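Local coordinates for alpha-Amylase (PDB 2B5D), which is named an alpha-amylase and belongs to glycoside hydrolase family 57, with an incomplete beta/alpha barrel and a helical C-terminal region, at residues P14-H18 with Y476-R480; E185-Q190 with T396-W402; Y252-Y258 with E314-H319; L433-Y438 with F520-A524. All coordinates share one frame. Residues are numbered along the deposited sequence.

Interaction 1: P14-H18 with Y476-R480; sequences PYVHH and YAENR
Two side chains one helical turn apart, Tyr476 and Arg480, reach from a helix (Arg480 N to Tyr476 O, 2.8 Å) to an extended loop, residues 14-18. The backbones stay well apart: Val16 and Arg480 are the nearest pair, 9.4 Å between CA atoms, so long side chains must span the gap. Tyr476 (chi1 t, chi2 82°) brings its hydroxyl to the edge of the His18 imidazole (chi1 m, chi2 -71°), where NE2 and OH share a hydrogen bond of 3.3 Å. Val16, chi1 t, sets CG2 3.5 Å from the same Tyr476 OH. Arg480 starts m, m and then bends at chi3 near -93°, which places NH2 2.9 Å from Tyr15 O and NH1 3.8 Å from His18 CE1. Phe24 stacks on His18, and Trp464 touches Arg480. The contact thus joins the loop between strand 3-11 and helix 27-47, in the glycosyl hydrolase family 57 region, to helix 473-496 of the C-terminal helical region.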
loop_
_atom_site.group_PDB
_atom_site.type_symbol
_atom_site.label_atom_id
_atom_site.label_comp_id
_atom_site.label_asym_id
_atom_site.label_seq_id
_atom_site.Cartn_x
_atom_site.Cartn_y
_atom_site.Cartn_z
ATOM N N PRO A 14 -11.254 -5.332 22.040
ATOM C CA PRO A 14 -10.537 -4.057 22.180
ATOM C C PRO A 14 -11.524 -2.863 22.273
ATOM O O PRO A 14 -12.697 -2.952 21.837
ATOM C CB PRO A 14 -9.692 -3.963 20.924
ATOM C CG PRO A 14 -10.240 -5.100 19.946
ATOM C CD PRO A 14 -10.910 -6.084 20.805
ATOM N N TYR A 15 -11.106 -1.788 22.935
ATOM C CA TYR A 15 -11.957 -0.591 22.981
ATOM C C TYR A 15 -11.850 0.053 21.598
ATOM O O TYR A 15 -10.784 0.497 21.180
ATOM C CB TYR A 15 -11.483 0.390 24.068
ATOM C CG TYR A 15 -12.360 1.603 24.260
ATOM C CD1 TYR A 15 -11.957 2.846 23.775
ATOM C CD2 TYR A 15 -13.581 1.525 24.942
ATOM C CE1 TYR A 15 -12.737 3.961 23.941
ATOM C CE2 TYR A 15 -14.383 2.672 25.120
ATOM C CZ TYR A 15 -13.940 3.864 24.600
ATOM O OH TYR A 15 -14.679 5.004 24.743
ATOM N N VAL A 16 -12.971 0.055 20.899
ATOM C CA VAL A 16 -13.103 0.644 19.584
ATOM C C VAL A 16 -14.300 1.548 19.689
ATOM O O VAL A 16 -15.467 1.100 19.738
ATOM C CB VAL A 16 -13.321 -0.416 18.497
ATOM C CG1 VAL A 16 -13.883 0.251 17.228
ATOM C CG2 VAL A 16 -11.989 -1.153 18.193
ATOM N N HIS A 17 -14.016 2.831 19.807
ATOM C CA HIS A 17 -15.100 3.773 19.917
ATOM C C HIS A 17 -14.843 4.921 18.957
ATOM O O HIS A 17 -13.892 5.687 19.105
ATOM C CB HIS A 17 -15.273 4.199 21.363
ATOM C CG HIS A 17 -16.421 5.129 21.606
ATOM N ND1 HIS A 17 -16.255 6.365 22.199
ATOM C CD2 HIS A 17 -17.747 4.994 21.376
ATOM C CE1 HIS A 17 -17.435 6.949 22.323
ATOM N NE2 HIS A 17 -18.356 6.140 21.824
ATOM N N HIS A 18 -15.690 4.973 17.930
ATOM C CA HIS A 18 -15.629 6.002 16.883
ATOM C C HIS A 18 -16.930 6.810 16.790
ATOM O O HIS A 18 -17.739 6.621 15.857
ATOM C CB HIS A 18 -15.269 5.361 15.563
ATOM C CG HIS A 18 -13.872 4.840 15.540
ATOM N ND1 HIS A 18 -12.773 5.670 15.511
ATOM C CD2 HIS A 18 -13.390 3.580 15.594
ATOM C CE1 HIS A 18 -11.672 4.939 15.514
ATOM N NE2 HIS A 18 -12.019 3.667 15.562
ATOM N N TYR A 476 -4.881 -1.688 10.673
ATOM C CA TYR A 476 -5.739 -0.932 11.601
ATOM C C TYR A 476 -5.085 -0.912 12.996
ATOM O O TYR A 476 -5.286 0.039 13.765
ATOM C CB TYR A 476 -7.168 -1.507 11.675
ATOM C CG TYR A 476 -8.036 -0.882 12.766
ATOM C CD1 TYR A 476 -8.689 0.343 12.563
ATOM C CD2 TYR A 476 -8.191 -1.508 14.010
ATOM C CE1 TYR A 476 -9.484 0.928 13.576
ATOM C CE2 TYR A 476 -8.988 -0.936 15.026
ATOM C CZ TYR A 476 -9.627 0.277 14.799
ATOM O OH TYR A 476 -10.391 0.834 15.801
ATOM N N ALA A 477 -4.279 -1.946 13.271
ATOM C CA ALA A 477 -3.669 -2.198 14.577
ATOM C C ALA A 477 -2.512 -1.243 14.910
ATOM O O ALA A 477 -2.548 -0.543 15.929
ATOM C CB ALA A 477 -3.213 -3.657 14.673
ATOM N N GLU A 478 -1.483 -1.215 14.061
ATOM C CA GLU A 478 -0.342 -0.347 14.314
ATOM C C GLU A 478 -0.735 1.097 14.060
ATOM O O GLU A 478 -0.148 2.018 14.621
ATOM C CB GLU A 478 0.888 -0.779 13.516
ATOM C CG GLU A 478 1.735 -1.801 14.285
ATOM C CD GLU A 478 3.071 -2.134 13.603
ATOM O OE1 GLU A 478 3.335 -3.348 13.342
ATOM O OE2 GLU A 478 3.857 -1.183 13.332
ATOM N N ASN A 479 -1.759 1.270 13.237
ATOM C CA ASN A 479 -2.435 2.546 13.120
ATOM C C ASN A 479 -3.109 2.969 14.435
ATOM O O ASN A 479 -2.964 4.109 14.839
ATOM C CB ASN A 479 -3.431 2.529 11.955
ATOM C CG ASN A 479 -2.737 2.643 10.564
ATOM O OD1 ASN A 479 -1.509 2.457 10.425
ATOM N ND2 ASN A 479 -3.542 2.940 9.530
ATOM N N ARG A 480 -3.845 2.055 15.081
ATOM C CA ARG A 480 -4.349 2.264 16.448
ATOM C C ARG A 480 -3.277 2.688 17.436
ATOM O O ARG A 480 -3.436 3.681 18.122
ATOM C CB ARG A 480 -5.046 1.028 16.998
ATOM C CG ARG A 480 -6.484 0.957 16.614
ATOM C CD ARG A 480 -7.192 2.226 16.989
ATOM N NE ARG A 480 -7.800 2.089 18.311
ATOM C CZ ARG A 480 -8.712 2.925 18.819
ATOM N NH1 ARG A 480 -9.127 3.993 18.115
ATOM N NH2 ARG A 480 -9.198 2.694 20.045
#

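Interaction 2: E185-Q190 with T396-W402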
loop_
_atom_site.group_PDB
_atom_site.type_symbol
_atom_site.label_atom_id
_atom_site.label_comp_id
_atom_site.label_asym_id
_atom_site.label_seq_id
_atom_site.Cartn_x
_atom_site.Cartn_y
_atom_site.Cartn_z
ATOM N N GLU A 185 -3.502 -13.051 27.648
ATOM C CA GLU A 185 -2.630 -14.091 27.118
ATOM C C GLU A 185 -2.017 -14.969 28.188
ATOM O O GLU A 185 -0.947 -15.529 27.980
ATOM C CB GLU A 185 -1.484 -13.519 26.240
ATOM C CG GLU A 185 -1.884 -12.612 25.042
ATOM C CD GLU A 185 -2.975 -13.244 24.172
ATOM O OE1 GLU A 185 -2.839 -14.469 23.843
ATOM O OE2 GLU A 185 -3.949 -12.519 23.833
ATOM N N CYS A 186 -2.667 -15.067 29.345
ATOM C CA CYS A 186 -2.057 -15.658 30.562
ATOM C C CYS A 186 -0.622 -15.189 30.835
ATOM O O CYS A 186 0.193 -15.936 31.397
ATOM C CB CYS A 186 -2.186 -17.218 30.519
ATOM S SG CYS A 186 -3.954 -17.670 30.773
ATOM N N GLY A 187 -0.291 -13.990 30.386
ATOM C CA GLY A 187 1.051 -13.467 30.554
ATOM C C GLY A 187 1.330 -13.254 32.048
ATOM O O GLY A 187 0.725 -12.422 32.704
ATOM N N TYR A 188 2.226 -14.064 32.562
ATOM C CA TYR A 188 2.528 -14.121 33.952
ATOM C C TYR A 188 4.039 -14.109 34.015
ATOM O O TYR A 188 4.697 -14.760 33.208
ATOM C CB TYR A 188 1.975 -15.386 34.634
ATOM C CG TYR A 188 2.395 -15.397 36.136
ATOM C CD1 TYR A 188 1.657 -14.667 37.110
ATOM C CD2 TYR A 188 3.546 -16.063 36.550
ATOM C CE1 TYR A 188 2.047 -14.664 38.475
ATOM C CE2 TYR A 188 3.947 -16.045 37.880
ATOM C CZ TYR A 188 3.208 -15.328 38.830
ATOM O OH TYR A 188 3.620 -15.354 40.140
ATOM N N TYR A 189 4.568 -13.297 34.922
ATOM C CA TYR A 189 6.001 -13.304 35.248
ATOM C C TYR A 189 6.162 -13.305 36.777
ATOM O O TYR A 189 5.264 -12.919 37.524
ATOM C CB TYR A 189 6.752 -12.106 34.622
ATOM C CG TYR A 189 6.318 -10.757 35.141
ATOM C CD1 TYR A 189 5.210 -10.098 34.581
ATOM C CD2 TYR A 189 6.993 -10.152 36.201
ATOM C CE1 TYR A 189 4.798 -8.823 35.054
ATOM C CE2 TYR A 189 6.613 -8.909 36.679
ATOM C CZ TYR A 189 5.525 -8.245 36.099
ATOM O OH TYR A 189 5.155 -7.039 36.597
ATOM N N GLN A 190 7.312 -13.748 37.229
ATOM C CA GLN A 190 7.480 -14.002 38.650
ATOM C C GLN A 190 7.479 -12.734 39.488
ATOM O O GLN A 190 8.215 -11.785 39.217
ATOM C CB GLN A 190 8.776 -14.770 38.864
ATOM C CG GLN A 190 8.553 -16.206 38.959
ATOM C CD GLN A 190 9.783 -16.877 39.431
ATOM O OE1 GLN A 190 9.726 -17.695 40.341
ATOM N NE2 GLN A 190 10.935 -16.519 38.845
ATOM N N THR A 396 5.490 -21.660 43.563
ATOM C CA THR A 396 5.587 -20.447 42.757
ATOM C C THR A 396 5.623 -20.731 41.235
ATOM O O THR A 396 6.557 -21.354 40.761
ATOM C CB THR A 396 6.696 -19.440 43.243
ATOM O OG1 THR A 396 7.923 -19.701 42.584
ATOM C CG2 THR A 396 6.938 -19.565 44.698
ATOM N N PRO A 397 4.606 -20.258 40.498
ATOM C CA PRO A 397 4.514 -20.437 39.032
ATOM C C PRO A 397 5.690 -19.843 38.260
ATOM O O PRO A 397 6.266 -18.824 38.670
ATOM C CB PRO A 397 3.231 -19.703 38.671
ATOM C CG PRO A 397 2.462 -19.614 39.918
ATOM C CD PRO A 397 3.438 -19.537 41.030
ATOM N N ALA A 398 6.047 -20.477 37.144
ATOM C CA ALA A 398 7.160 -20.032 36.341
ATOM C C ALA A 398 6.637 -18.956 35.374
ATOM O O ALA A 398 5.448 -18.886 35.129
ATOM C CB ALA A 398 7.765 -21.201 35.613
ATOM N N ASP A 399 7.503 -18.066 34.896
ATOM C CA ASP A 399 7.138 -17.107 33.841
ATOM C C ASP A 399 6.524 -17.863 32.692
ATOM O O ASP A 399 7.086 -18.870 32.239
ATOM C CB ASP A 399 8.406 -16.453 33.288
ATOM C CG ASP A 399 8.913 -15.316 34.153
ATOM O OD1 ASP A 399 8.501 -15.213 35.329
ATOM O OD2 ASP A 399 9.723 -14.499 33.624
ATOM N N SER A 400 5.408 -17.357 32.177
ATOM C CA SER A 400 4.739 -18.092 31.166
ATOM C C SER A 400 3.604 -17.308 30.522
ATOM O O SER A 400 3.214 -16.238 31.027
ATOM C CB SER A 400 4.204 -19.367 31.824
ATOM O OG SER A 400 3.162 -19.029 32.726
ATOM N N SER A 401 3.127 -17.820 29.371
ATOM C CA SER A 401 1.837 -17.433 28.803
ATOM C C SER A 401 1.197 -18.517 27.901
ATOM O O SER A 401 1.860 -19.428 27.474
ATOM C CB SER A 401 1.911 -16.110 28.044
ATOM O OG SER A 401 2.671 -16.205 26.882
ATOM N N TRP A 402 -0.094 -18.378 27.642
ATOM C CA TRP A 402 -0.792 -19.225 26.712
ATOM C C TRP A 402 -0.524 -18.639 25.315
ATOM O O TRP A 402 -1.337 -17.894 24.787
ATOM C CB TRP A 402 -2.281 -19.232 27.068
ATOM C CG TRP A 402 -3.053 -20.330 26.404
ATOM C CD1 TRP A 402 -2.540 -21.406 25.673
ATOM C CD2 TRP A 402 -4.470 -20.492 26.402
ATOM N NE1 TRP A 402 -3.571 -22.215 25.232
ATOM C CE2 TRP A 402 -4.763 -21.674 25.654
ATOM C CE3 TRP A 402 -5.525 -19.759 26.948
ATOM C CZ2 TRP A 402 -6.080 -22.129 25.449
ATOM C CZ3 TRP A 402 -6.827 -20.205 26.731
ATOM C CH2 TRP A 402 -7.091 -21.390 25.994
#
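Two antiparallel loop segments, running 160° apart, meet here in a single beta bridge centred on Tyr188 and Ser400. The first enters through Glu185 and Cys186, both with left-handed helical backbone angles; this kink turns Glu185 O toward Trp402 N, which donates to it at 3.0 Å. Cys186, small and apolar, lays CB 4.0 Å from Trp402 CB, while its carbonyl O takes a CA-H...O contact from Ser401 CA at 3.4 Å. Gly187 CA makes a CA-H...O contact with Ser400 O at 3.5 Å. Tyr188 forms the hydrogen-bonded pair: its N donates to Ser400 O at 2.8 Å, and its O accepts from Ser400 N at 2.9 Å. The slightly positive C-H edge of the Tyr188 ring faces Pro397 O (3.7 Å from CE2) and Ala398 O, with CE2 3.8 Å from Pro397 CB; the hydroxyl bonds to Asp193. Next comes Tyr189, whose chi1 of p carries the ring off the bridge. The pairing ties the loop after strand 180-182 to the loop preceding helix 418-436, beside the second subunit, whose Val250 packs on Asp399. At the far end the Asp399 carboxylate replaces a main-chain partner: Gln190 N donates to Asp399 OD1 at 2.7 Å.

Interaction 3: Y252-Y258 with E314-H319; sequences YPGDPRY and EAVEEH
A single guanidinium held between two carboxylates, one from its own loop and one from the facing helix, is the striking feature here. Residues 252-254 form a 3-10 turn and Asp255 to Tyr258 a type I beta turn; residues 314-319 are alpha-helical. The closest CA pairs are Tyr252-His319 (6.5 Å) and Arg257-Ala315 (6.8 Å). Asp255 (chi1 t) accepts Arg257 N at OD1, 2.8 Å, an Asx turn, and Arg257 NE at OD1 and NH1 at OD2, both 3.0 Å. Arg257 (m, t, m) then meets extended Glu318 (m, t) in a bidentate salt bridge, NH1 to OE2 3.0 Å and NH2 to OE1 2.9 Å. Ala315 is small enough for its CB to lie 3.5 Å from Arg257 CZ, over the guanidinium face. Next to it, Tyr252 and His319, both chi1 m, make an offset stack, centroids 4.7 Å apart and planes at 25°, and Tyr258 CZ rests 3.6 Å from Ala315 CB. Asp322 holds the Tyr252 hydroxyl. Together they form a salt-bridge network beside an aromatic cluster, fastening a loop to helix 309-338.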
loop_
_atom_site.group_PDB
_atom_site.type_symbol
_atom_site.label_atom_id
_atom_site.label_comp_id
_atom_site.label_asym_id
_atom_site.label_seq_id
_atom_site.Cartn_x
_atom_site.Cartn_y
_atom_site.Cartn_z
ATOM N N TYR A 252 -14.334 -30.557 16.638
ATOM C CA TYR A 252 -15.784 -30.626 16.428
ATOM C C TYR A 252 -16.339 -29.585 15.452
ATOM O O TYR A 252 -17.022 -29.959 14.511
ATOM C CB TYR A 252 -16.581 -30.513 17.730
ATOM C CG TYR A 252 -16.217 -31.479 18.814
ATOM C CD1 TYR A 252 -15.941 -31.021 20.104
ATOM C CD2 TYR A 252 -16.176 -32.871 18.571
ATOM C CE1 TYR A 252 -15.638 -31.904 21.128
ATOM C CE2 TYR A 252 -15.881 -33.746 19.576
ATOM C CZ TYR A 252 -15.605 -33.255 20.849
ATOM O OH TYR A 252 -15.292 -34.121 21.834
ATOM N N PRO A 253 -16.064 -28.277 15.661
ATOM C CA PRO A 253 -16.670 -27.307 14.711
ATOM C C PRO A 253 -16.422 -27.553 13.204
ATOM O O PRO A 253 -17.165 -27.042 12.370
ATOM C CB PRO A 253 -16.082 -25.965 15.170
ATOM C CG PRO A 253 -15.815 -26.174 16.643
ATOM C CD PRO A 253 -15.292 -27.583 16.722
ATOM N N GLY A 254 -15.395 -28.308 12.836
ATOM C CA GLY A 254 -15.174 -28.616 11.426
ATOM C C GLY A 254 -16.080 -29.686 10.825
ATOM O O GLY A 254 -15.922 -30.048 9.658
ATOM N N ASP A 255 -17.045 -30.188 11.601
ATOM C CA ASP A 255 -18.024 -31.157 11.113
ATOM C C ASP A 255 -18.832 -30.629 9.918
ATOM O O ASP A 255 -19.372 -29.512 9.962
ATOM C CB ASP A 255 -18.968 -31.555 12.247
ATOM C CG ASP A 255 -19.845 -32.751 11.901
ATOM O OD1 ASP A 255 -20.826 -32.554 11.146
ATOM O OD2 ASP A 255 -19.577 -33.879 12.409
ATOM N N PRO A 256 -18.941 -31.449 8.843
ATOM C CA PRO A 256 -19.682 -31.029 7.649
ATOM C C PRO A 256 -21.137 -30.600 7.867
ATOM O O PRO A 256 -21.677 -29.897 7.016
ATOM C CB PRO A 256 -19.567 -32.232 6.693
ATOM C CG PRO A 256 -19.038 -33.355 7.486
ATOM C CD PRO A 256 -18.347 -32.792 8.697
ATOM N N ARG A 257 -21.761 -30.966 8.985
ATOM C CA ARG A 257 -23.193 -30.595 9.263
ATOM C C ARG A 257 -23.341 -29.215 9.878
ATOM O O ARG A 257 -24.464 -28.733 10.121
ATOM C CB ARG A 257 -23.863 -31.587 10.231
ATOM C CG ARG A 257 -24.045 -33.015 9.690
ATOM C CD ARG A 257 -24.397 -33.954 10.829
ATOM N NE ARG A 257 -23.205 -34.352 11.574
ATOM C CZ ARG A 257 -23.181 -35.249 12.557
ATOM N NH1 ARG A 257 -22.030 -35.520 13.167
ATOM N NH2 ARG A 257 -24.302 -35.857 12.939
ATOM N N TYR A 258 -22.206 -28.600 10.195
ATOM C CA TYR A 258 -22.228 -27.328 10.894
ATOM C C TYR A 258 -22.261 -26.153 9.917
ATOM O O TYR A 258 -21.783 -26.249 8.786
ATOM C CB TYR A 258 -21.055 -27.215 11.873
ATOM C CG TYR A 258 -21.207 -27.993 13.178
ATOM C CD1 TYR A 258 -20.137 -28.686 13.705
ATOM C CD2 TYR A 258 -22.415 -28.023 13.871
ATOM C CE1 TYR A 258 -20.250 -29.390 14.881
ATOM C CE2 TYR A 258 -22.550 -28.721 15.058
ATOM C CZ TYR A 258 -21.468 -29.400 15.561
ATOM O OH TYR A 258 -21.574 -30.103 16.748
ATOM N N GLU A 314 -27.977 -32.698 15.562
ATOM C CA GLU A 314 -27.629 -34.082 15.761
ATOM C C GLU A 314 -26.140 -34.193 16.010
ATOM O O GLU A 314 -25.713 -34.964 16.864
ATOM C CB GLU A 314 -28.055 -34.932 14.552
ATOM C CG GLU A 314 -29.493 -35.407 14.649
ATOM C CD GLU A 314 -30.030 -36.025 13.350
ATOM O OE1 GLU A 314 -31.250 -35.818 13.068
ATOM O OE2 GLU A 314 -29.243 -36.708 12.638
ATOM N N ALA A 315 -25.369 -33.442 15.222
ATOM C CA ALA A 315 -23.937 -33.220 15.450
ATOM C C ALA A 315 -23.632 -32.695 16.861
ATOM O O ALA A 315 -22.750 -33.243 17.498
ATOM C CB ALA A 315 -23.355 -32.287 14.390
ATOM N N VAL A 316 -24.353 -31.688 17.380
ATOM C CA VAL A 316 -23.979 -31.185 18.719
ATOM C C VAL A 316 -24.223 -32.265 19.767
ATOM O O VAL A 316 -23.427 -32.420 20.712
ATOM C CB VAL A 316 -24.520 -29.734 19.156
ATOM C CG1 VAL A 316 -25.049 -28.912 17.999
ATOM C CG2 VAL A 316 -25.540 -29.759 20.316
ATOM N N GLU A 317 -25.297 -33.034 19.574
ATOM C CA GLU A 317 -25.653 -34.122 20.487
ATOM C C GLU A 317 -24.539 -35.184 20.552
ATOM O O GLU A 317 -24.151 -35.616 21.620
ATOM C CB GLU A 317 -27.005 -34.726 20.096
ATOM C CG GLU A 317 -27.761 -35.294 21.282
ATOM C CD GLU A 317 -28.283 -34.214 22.221
ATOM O OE1 GLU A 317 -28.876 -33.229 21.731
ATOM O OE2 GLU A 317 -28.103 -34.347 23.452
ATOM N N GLU A 318 -24.000 -35.552 19.404
ATOM C CA GLU A 318 -22.865 -36.456 19.324
ATOM C C GLU A 318 -21.581 -35.915 19.925
ATOM O O GLU A 318 -20.859 -36.634 20.613
ATOM C CB GLU A 318 -22.530 -36.745 17.876
ATOM C CG GLU A 318 -23.533 -37.600 17.145
ATOM C CD GLU A 318 -23.158 -37.735 15.685
ATOM O OE1 GLU A 318 -24.072 -37.993 14.861
ATOM O OE2 GLU A 318 -21.938 -37.578 15.376
ATOM N N HIS A 319 -21.261 -34.671 19.575
ATOM C CA HIS A 319 -20.036 -34.032 20.021
ATOM C C HIS A 319 -20.058 -33.830 21.531
ATOM O O HIS A 319 -19.071 -34.090 22.202
ATOM C CB HIS A 319 -19.804 -32.701 19.276
ATOM C CG HIS A 319 -19.573 -32.873 17.808
ATOM N ND1 HIS A 319 -19.101 -34.049 17.263
ATOM C CD2 HIS A 319 -19.758 -32.029 16.768
ATOM C CE1 HIS A 319 -18.977 -33.910 15.954
ATOM N NE2 HIS A 319 -19.385 -32.698 15.629
#

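Interaction 4: L433-Y438 with F520-A524; sequences LSKKYY and FRVMA
Residues 520-523 form a 3-10 turn, with Met523 N bonded to Phe520 O at 3.1 Å and Ala524 N to Arg521 O at 2.7 Å. It meets the end of a helix, 433-436, whose last turn is closed by Tyr437 N to Leu433 O at 2.9 Å; Tyr437 is the first residue to leave helical angles. Lys435 and Ala524 approach most closely, 5.0 Å between CA atoms. Phe520, chi1 p, sets its ring against this end, so that CZ lies 3.4 Å from Tyr437 O and CD1 3.7 Å from Ser434 CB; its C-H edge faces the carbonyl oxygens of Ser434 and Tyr437. Arg521 (m, t, m) lays its aliphatic part over the Tyr438 ring, CD 3.9 Å from the ring centroid, a CH-pi contact made possible by Tyr438 chi1 t. Arg521 NH1 hydrogen-bonds Tyr438 O at 3.2 Å, though the place of that oxygen is less sure, and NH2 is salt-bridged to Glu446. Met523 touches Ser434 with CB, 3.6 Å from OG. Ala524 needs only a methyl: CB is 3.4 Å from Ser434 OG, 3.8 Å from Lys435 CG and 3.7 Å from Tyr438 CD1. Ser434, small and chi1 p, turns its hydroxyl to Ile431 O within its own helix. The C-terminal turn docks on the end of helix 418-436, with helix 443-458 touching Phe520 and helix 156-174 touching Met523.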
loop_
_atom_site.group_PDB
_atom_site.type_symbol
_atom_site.label_atom_id
_atom_site.label_comp_id
_atom_site.label_asym_id
_atom_site.label_seq_id
_atom_site.Cartn_x
_atom_site.Cartn_y
_atom_site.Cartn_z
ATOM N N LEU A 433 5.159 12.914 35.759
ATOM C CA LEU A 433 4.121 13.904 35.902
ATOM C C LEU A 433 3.075 13.562 36.955
ATOM O O LEU A 433 2.425 14.459 37.537
ATOM C CB LEU A 433 3.473 14.152 34.532
ATOM C CG LEU A 433 4.364 14.558 33.326
ATOM C CD1 LEU A 433 3.523 14.683 32.087
ATOM C CD2 LEU A 433 5.088 15.850 33.573
ATOM N N SER A 434 2.853 12.267 37.192
ATOM C CA SER A 434 1.823 11.894 38.158
ATOM C C SER A 434 2.317 12.222 39.576
ATOM O O SER A 434 1.516 12.559 40.433
ATOM C CB SER A 434 1.428 10.412 38.054
ATOM O OG SER A 434 2.546 9.617 38.435
ATOM N N LYS A 435 3.621 12.098 39.781
ATOM C CA LYS A 435 4.263 12.421 41.041
ATOM C C LYS A 435 4.354 13.953 41.181
ATOM O O LYS A 435 3.915 14.515 42.188
ATOM C CB LYS A 435 5.667 11.804 41.111
ATOM C CG LYS A 435 5.700 10.295 41.410
ATOM C CD LYS A 435 7.120 9.739 41.332
ATOM C CE LYS A 435 7.141 8.213 41.504
ATOM N NZ LYS A 435 8.460 7.617 40.965
ATOM N N LYS A 436 4.899 14.620 40.155
ATOM C CA LYS A 436 4.915 16.085 40.083
ATOM C C LYS A 436 3.557 16.751 40.368
ATOM O O LYS A 436 3.501 17.754 41.082
ATOM C CB LYS A 436 5.529 16.538 38.752
ATOM C CG LYS A 436 5.636 18.047 38.565
ATOM C CD LYS A 436 6.386 18.393 37.274
ATOM C CE LYS A 436 6.618 19.911 37.144
ATOM N NZ LYS A 436 5.503 20.621 36.429
ATOM N N TYR A 437 2.455 16.203 39.882
ATOM C CA TYR A 437 1.156 16.852 40.109
ATOM C C TYR A 437 0.293 16.079 41.066
ATOM O O TYR A 437 -0.932 16.252 41.083
ATOM C CB TYR A 437 0.388 17.078 38.789
ATOM C CG TYR A 437 1.046 18.076 37.834
ATOM C CD1 TYR A 437 0.707 19.433 37.870
ATOM C CD2 TYR A 437 2.030 17.653 36.917
ATOM C CE1 TYR A 437 1.315 20.351 36.999
ATOM C CE2 TYR A 437 2.639 18.540 36.049
ATOM C CZ TYR A 437 2.283 19.892 36.096
ATOM O OH TYR A 437 2.894 20.761 35.226
ATOM N N TYR A 438 0.937 15.240 41.879
ATOM C CA TYR A 438 0.219 14.429 42.866
ATOM C C TYR A 438 -0.765 15.249 43.693
ATOM O O TYR A 438 -1.948 14.877 43.835
ATOM C CB TYR A 438 1.174 13.602 43.770
ATOM C CG TYR A 438 0.381 12.577 44.575
ATOM C CD1 TYR A 438 0.033 11.333 44.017
ATOM C CD2 TYR A 438 -0.072 12.876 45.864
ATOM C CE1 TYR A 438 -0.733 10.416 44.724
ATOM C CE2 TYR A 438 -0.831 11.972 46.588
ATOM C CZ TYR A 438 -1.162 10.743 46.013
ATOM O OH TYR A 438 -1.923 9.851 46.738
ATOM N N PHE A 520 -5.207 9.718 37.460
ATOM C CA PHE A 520 -3.833 9.572 36.991
ATOM C C PHE A 520 -2.910 9.234 38.106
ATOM O O PHE A 520 -1.774 8.831 37.857
ATOM C CB PHE A 520 -3.352 10.873 36.308
ATOM C CG PHE A 520 -3.097 12.030 37.278
ATOM C CD1 PHE A 520 -1.822 12.255 37.794
ATOM C CD2 PHE A 520 -4.151 12.875 37.681
ATOM C CE1 PHE A 520 -1.595 13.296 38.711
ATOM C CE2 PHE A 520 -3.931 13.918 38.580
ATOM C CZ PHE A 520 -2.649 14.116 39.095
ATOM N N ARG A 521 -3.372 9.483 39.349
ATOM C CA ARG A 521 -2.527 9.267 40.542
ATOM C C ARG A 521 -2.151 7.806 40.831
ATOM O O ARG A 521 -1.037 7.553 41.405
ATOM C CB ARG A 521 -3.020 10.075 41.756
ATOM C CG ARG A 521 -2.515 11.565 41.701
ATOM C CD ARG A 521 -3.148 12.505 42.747
ATOM N NE ARG A 521 -4.555 12.753 42.462
ATOM C CZ ARG A 521 -5.053 13.878 41.947
ATOM N NH1 ARG A 521 -4.286 14.931 41.720
ATOM N NH2 ARG A 521 -6.348 13.977 41.708
ATOM N N VAL A 522 -2.961 6.850 40.308
ATOM C CA VAL A 522 -2.494 5.434 40.229
ATOM C C VAL A 522 -1.048 5.305 39.798
ATOM O O VAL A 522 -0.344 4.372 40.218
ATOM C CB VAL A 522 -3.294 4.461 39.264
ATOM C CG1 VAL A 522 -4.432 3.732 39.974
ATOM C CG2 VAL A 522 -3.688 5.093 37.902
ATOM N N MET A 523 -0.562 6.220 38.971
ATOM C CA MET A 523 0.824 6.069 38.422
ATOM C C MET A 523 1.894 6.583 39.346
ATOM O O MET A 523 3.100 6.439 39.087
ATOM C CB MET A 523 0.956 6.740 37.057
ATOM C CG MET A 523 0.080 6.072 35.958
ATOM S SD MET A 523 0.646 4.390 35.601
ATOM C CE MET A 523 2.336 4.589 34.952
ATOM N N ALA A 524 1.469 7.216 40.427
ATOM C CA ALA A 524 2.468 7.758 41.353
ATOM C C ALA A 524 2.745 6.832 42.567
ATOM O O ALA A 524 3.560 7.192 43.436
ATOM C CB ALA A 524 2.052 9.176 41.815
#

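Interaction 1 is the most buried of the four, yet the smallest, and works through long polar side chains bridging separated backbones; the other three are partly buried. Interaction 2 relies mainly on main-chain hydrogen bonding between loops, interaction 3 on charges and stacked rings, and interaction 4 on side-chain packing around a helix end. Interactions 2 and 3 both approach a second subunit and nest within the loop closed by interaction 1. That contact joins the family 57 region to the helical C-terminal region, whereas interaction 3 stays in the former and interaction 4 in the latter, on opposite sides of the chain centre, their centres about 54 Å apart.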